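Local coordinates for protein methyltransferase FkbM (Methylobacillus flagellatus KT, PDB 2PY6) that probably transfers methyl groups as a member of the FkbM methyltransferase family, although its substrate is not established, at residues L114-T119 with H136-L141. Residues are numbered along the deposited sequence; the frame is centred on the assembly and turned at random. Where two conformers were deposited one is given.
Sequences LVALNT and HGIPHL
Ile-138 is the first residue of 136-141 to meet strand 114-118: its CG2, anti to the backbone N, is carried toward Leu-114 O and lies 4.3 Å from Ala-116 CB. The same side chain and Ala-116 both touch Phe-104 of helix 101-109, which packs on this face of the sheet. Pro-139 follows, its ring atom CD 3.7 Å from Leu-114 O. Its carbonyl opens the parallel pairing: Ala-116 N donates to Pro-139 O at 2.8 Å with an N-H...O angle of 163°, and Val-115 CA brings a CA-H...O contact to the same oxygen. At His-140, chi1 of 60° sets CG between the backbone N and the carbonyl carbon, and the ring's ND1 donates to Ile-138 O at 2.9 Å, that oxygen tilted 20° from the ring plane. The side chain also packs on helix 123-135. Leu-141 carries the other two backbone bonds: its N reaches Ala-116 O at 3.0 Å, and its O accepts from Asn-118 N at 2.8 Å, while CD1 touches Val-115 CG1 at 4.1 Å on the other face from Ala-116 and His-140. Asn-118 sends ND2 to Asp-130 and Lys-126 O, linking helix 123-135 to strand 114-118. Parallel neighbouring strands joined through that helix make a beta-alpha-beta crossover, in which three N-H...O bonds fix the register of the sheet's outermost strand within the chain and apolar side chains add longer contacts.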
# COMPACT_ATOMS: atom_id res chain seq x y z
N LEU A 114 -5.86 -16.16 33.48
CA LEU A 114 -5.19 -15.50 32.36
C LEU A 114 -6.08 -14.34 31.92
O LEU A 114 -7.26 -14.55 31.58
CB LEU A 114 -4.98 -16.45 31.17
CG LEU A 114 -4.28 -15.85 29.94
CD1 LEU A 114 -2.83 -15.46 30.25
CD2 LEU A 114 -4.33 -16.82 28.77
N VAL A 115 -5.52 -13.14 31.94
CA VAL A 115 -6.23 -11.92 31.55
C VAL A 115 -5.68 -11.44 30.19
O VAL A 115 -4.50 -11.63 29.88
CB VAL A 115 -6.05 -10.86 32.62
CG1 VAL A 115 -6.77 -9.58 32.26
CG2 VAL A 115 -6.56 -11.40 33.98
N ALA A 116 -6.54 -10.82 29.37
CA ALA A 116 -6.09 -10.25 28.11
C ALA A 116 -6.15 -8.71 28.15
O ALA A 116 -7.14 -8.11 28.56
CB ALA A 116 -6.91 -10.80 26.96
N LEU A 117 -5.05 -8.07 27.78
CA LEU A 117 -5.03 -6.62 27.64
C LEU A 117 -5.28 -6.25 26.18
O LEU A 117 -4.43 -6.47 25.34
CB LEU A 117 -3.71 -6.03 28.11
CG LEU A 117 -3.42 -4.55 27.80
CD1 LEU A 117 -4.55 -3.58 28.10
CD2 LEU A 117 -2.19 -4.14 28.57
N ASN A 118 -6.45 -5.69 25.88
CA ASN A 118 -6.77 -5.21 24.54
C ASN A 118 -6.11 -3.83 24.39
O ASN A 118 -6.61 -2.84 24.92
CB ASN A 118 -8.29 -5.16 24.33
CG ASN A 118 -8.69 -4.89 22.87
OD1 ASN A 118 -7.87 -4.55 22.05
ND2 ASN A 118 -9.98 -5.06 22.57
N THR A 119 -5.00 -3.78 23.63
CA THR A 119 -4.23 -2.54 23.38
C THR A 119 -4.77 -1.67 22.22
O THR A 119 -4.31 -0.53 22.01
CB THR A 119 -2.74 -2.84 23.07
OG1 THR A 119 -2.61 -3.53 21.81
CG2 THR A 119 -2.12 -3.63 24.17
N HIS A 136 -15.41 -16.22 24.34
CA HIS A 136 -14.79 -17.27 25.13
C HIS A 136 -14.75 -17.01 26.63
O HIS A 136 -14.13 -17.77 27.34
CB HIS A 136 -13.40 -17.55 24.60
CG HIS A 136 -13.40 -18.00 23.18
ND1 HIS A 136 -13.28 -17.13 22.12
CD2 HIS A 136 -13.53 -19.24 22.64
CE1 HIS A 136 -13.32 -17.81 20.99
NE2 HIS A 136 -13.47 -19.09 21.28
N GLY A 137 -15.42 -15.99 27.13
CA GLY A 137 -15.42 -15.70 28.56
C GLY A 137 -14.04 -15.43 29.15
O GLY A 137 -13.76 -15.83 30.29
N ILE A 138 -13.20 -14.73 28.40
CA ILE A 138 -11.83 -14.44 28.81
C ILE A 138 -11.79 -13.08 29.47
O ILE A 138 -12.13 -12.11 28.82
CB ILE A 138 -10.83 -14.41 27.60
CG1 ILE A 138 -10.88 -15.72 26.81
CG2 ILE A 138 -9.40 -14.09 28.09
CD1 ILE A 138 -10.12 -15.67 25.47
N PRO A 139 -11.35 -13.00 30.75
CA PRO A 139 -11.26 -11.70 31.43
C PRO A 139 -10.35 -10.75 30.65
O PRO A 139 -9.23 -11.14 30.24
CB PRO A 139 -10.68 -12.05 32.80
CG PRO A 139 -10.99 -13.46 32.98
CD PRO A 139 -10.89 -14.09 31.63
N HIS A 140 -10.86 -9.55 30.35
CA HIS A 140 -10.14 -8.59 29.53
C HIS A 140 -10.26 -7.15 30.00
O HIS A 140 -11.23 -6.80 30.69
CB HIS A 140 -10.54 -8.74 28.03
CG HIS A 140 -11.98 -8.52 27.75
ND1 HIS A 140 -12.97 -9.38 28.19
CD2 HIS A 140 -12.61 -7.55 27.06
CE1 HIS A 140 -14.14 -8.93 27.79
NE2 HIS A 140 -13.95 -7.82 27.10
N LEU A 141 -9.27 -6.34 29.60
CA LEU A 141 -9.12 -4.95 30.00
C LEU A 141 -8.57 -4.11 28.89
O LEU A 141 -7.78 -4.59 28.11
CB LEU A 141 -8.02 -4.81 31.06
CG LEU A 141 -8.11 -5.47 32.40
CD1 LEU A 141 -6.73 -5.53 33.01
CD2 LEU A 141 -9.09 -4.73 33.28